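Local coordinates for protein D-alanyl-D-alanine carboxypeptidase (Enterococcus faecalis V583, PDB 5ZHF) that cleaves the C-terminal D-alanine from peptidoglycan-type pentapeptides as a zinc-dependent DD-carboxypeptidase of the M15B family, and probably contributes to vancomycin resistance, at residues L63-R68 / V93-T99. Numbering follows the deposited sequence.
Sequences LSNGER and VASGYRT
Glu67 OE1 is gripped twice: Gly96 N donates to it at 3.1 Å, on the anti side and 31° out of the carboxylate plane, and a water donates to it at 2.8 Å. The same water gives its other proton to Tyr97 O and accepts from Arg68 N, so one molecule ties the two segments together beside the direct 2.8 Å bond from Tyr97 N to Arg68 O. A bend at chi2 (-62°) swings the carboxylate of Glu67 past the carbonyls of Val93 and Ala94 to Gly96. At the other end, the amide of Asn65 works with both arms. Its OD1 accepts from Glu67 N, the donor standing above the carbonyl plane, while ND2 donates to Val93 O at 2.8 Å, the acceptor near the amide plane; both bonds fix the rotation of the amide. To one side of the Asn65 bond, Leu63 CD1 rests on Val93 CG2 at 3.7 Å. At the Tyr97 end, Arg68 lays a guanidinium face against the rim of Tyr97 at CD2, the two planes nearly perpendicular. Gly96 O is hydrogen-bonded to ND1 of the zinc ligand His140, on which Ser95 also packs, and Arg98 salt-bridges the ligand Asp147. A type I turn overlapped by an Asx turn, in the hairpin loop between strands 60-62 and 68-70, thus braces edge strand 91-95, where a classic beta bulge opposite Asp147 borders the zinc site.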
loop_
_atom_site.group_PDB
_atom_site.type_symbol
_atom_site.label_atom_id
_atom_site.label_comp_id
_atom_site.label_asym_id
_atom_site.label_seq_id
_atom_site.Cartn_x
_atom_site.Cartn_y
_atom_site.Cartn_z
ATOM N N LEU A 63 7.761 -2.708 14.241
ATOM C CA LEU A 63 8.949 -2.037 13.753
ATOM C C LEU A 63 9.422 -1.044 14.819
ATOM O O LEU A 63 8.694 -0.796 15.783
ATOM C CB LEU A 63 8.639 -1.301 12.458
ATOM C CG LEU A 63 8.133 -2.166 11.319
ATOM C CD1 LEU A 63 7.856 -1.304 10.099
ATOM C CD2 LEU A 63 9.164 -3.229 10.993
ATOM N N SER A 64 10.607 -0.465 14.616
ATOM C CA SER A 64 11.165 0.464 15.626
ATOM C C SER A 64 10.247 1.662 15.910
ATOM O O SER A 64 10.207 2.147 17.039
ATOM C CB SER A 64 12.568 0.941 15.254
ATOM O OG SER A 64 12.559 1.616 14.037
ATOM N N ASN A 65 9.515 2.105 14.889
ATOM C CA ASN A 65 8.573 3.214 15.034
ATOM C C ASN A 65 7.176 2.836 15.537
ATOM O O ASN A 65 6.271 3.699 15.555
ATOM C CB ASN A 65 8.475 4.032 13.738
ATOM C CG ASN A 65 7.709 3.331 12.635
ATOM O OD1 ASN A 65 7.211 2.184 12.796
ATOM N ND2 ASN A 65 7.550 4.033 11.524
ATOM N N GLY A 66 6.976 1.568 15.919
ATOM C CA GLY A 66 5.716 1.121 16.457
ATOM C C GLY A 66 4.664 0.693 15.445
ATOM O O GLY A 66 3.636 0.093 15.835
ATOM N N GLU A 67 4.915 0.923 14.151
ATOM C CA GLU A 67 4.057 0.362 13.108
ATOM C C GLU A 67 4.276 -1.148 13.074
ATOM O O GLU A 67 5.335 -1.633 13.457
ATOM C CB GLU A 67 4.368 0.956 11.727
ATOM C CG GLU A 67 4.092 2.452 11.629
ATOM C CD GLU A 67 2.627 2.821 11.846
ATOM O OE1 GLU A 67 1.735 2.144 11.312
ATOM O OE2 GLU A 67 2.390 3.836 12.536
ATOM N N ARG A 68 3.236 -1.866 12.677
ATOM C CA ARG A 68 3.265 -3.327 12.614
ATOM C C ARG A 68 3.104 -3.817 11.191
ATOM O O ARG A 68 2.445 -3.171 10.377
ATOM C CB ARG A 68 2.162 -3.906 13.495
ATOM C CG ARG A 68 2.471 -3.799 14.984
ATOM C CD ARG A 68 1.306 -4.289 15.856
ATOM N NE ARG A 68 0.123 -3.451 15.667
ATOM C CZ ARG A 68 -1.113 -3.724 16.081
ATOM N NH1 ARG A 68 -1.390 -4.845 16.721
ATOM N NH2 ARG A 68 -2.090 -2.842 15.849
ATOM N N VAL A 93 8.434 3.984 7.372
ATOM C CA VAL A 93 7.118 3.353 7.264
ATOM C C VAL A 93 6.132 4.270 7.971
ATOM O O VAL A 93 6.051 4.299 9.206
ATOM C CB VAL A 93 7.081 1.944 7.864
ATOM C CG1 VAL A 93 5.659 1.360 7.755
ATOM C CG2 VAL A 93 8.108 1.026 7.199
ATOM N N ALA A 94 5.409 5.044 7.183
ATOM C CA ALA A 94 4.413 5.946 7.752
ATOM C C ALA A 94 3.198 5.172 8.298
ATOM O O ALA A 94 2.584 5.572 9.279
ATOM C CB ALA A 94 4.008 6.983 6.715
ATOM N N SER A 95 2.846 4.046 7.664
ATOM C CA SER A 95 1.681 3.291 8.082
ATOM C C SER A 95 1.792 1.866 7.580
ATOM O O SER A 95 2.001 1.641 6.374
ATOM C CB SER A 95 0.397 3.905 7.510
ATOM O OG SER A 95 -0.745 3.145 7.904
ATOM N N GLY A 96 1.640 0.914 8.491
ATOM C CA GLY A 96 1.627 -0.516 8.140
ATOM C C GLY A 96 0.228 -1.084 8.392
ATOM O O GLY A 96 -0.767 -0.660 7.791
ATOM N N TYR A 97 0.165 -2.024 9.317
ATOM C CA TYR A 97 -1.078 -2.662 9.689
ATOM C C TYR A 97 -2.026 -1.657 10.302
ATOM O O TYR A 97 -1.603 -0.794 11.093
ATOM C CB TYR A 97 -0.811 -3.793 10.704
ATOM C CG TYR A 97 -2.070 -4.439 11.174
ATOM C CD1 TYR A 97 -2.725 -5.385 10.381
ATOM C CD2 TYR A 97 -2.633 -4.095 12.384
ATOM C CE1 TYR A 97 -3.904 -5.968 10.808
ATOM C CE2 TYR A 97 -3.812 -4.677 12.813
ATOM C CZ TYR A 97 -4.439 -5.615 12.006
ATOM O OH TYR A 97 -5.637 -6.210 12.407
ATOM N N ARG A 98 -3.310 -1.787 9.979
ATOM C CA ARG A 98 -4.361 -1.007 10.608
ATOM C C ARG A 98 -5.498 -1.902 11.053
ATOM O O ARG A 98 -5.907 -2.805 10.318
ATOM C CB ARG A 98 -4.945 0.000 9.628
ATOM C CG ARG A 98 -3.980 1.042 9.121
ATOM C CD ARG A 98 -4.703 1.879 8.069
ATOM N NE ARG A 98 -3.753 2.712 7.389
ATOM C CZ ARG A 98 -3.909 3.268 6.196
ATOM N NH1 ARG A 98 -5.035 3.130 5.491
ATOM N NH2 ARG A 98 -2.892 3.980 5.700
ATOM N N THR A 99 -6.028 -1.616 12.233
ATOM C CA THR A 99 -7.255 -2.267 12.705
ATOM C C THR A 99 -8.446 -1.674 11.946
ATOM O O THR A 99 -8.334 -0.640 11.274
ATOM C CB THR A 99 -7.494 -2.042 14.209
ATOM O OG1 THR A 99 -7.716 -0.659 14.447
ATOM C CG2 THR A 99 -6.292 -2.512 15.072
HETATM O O HOH W 1 0.852 -0.372 12.053
#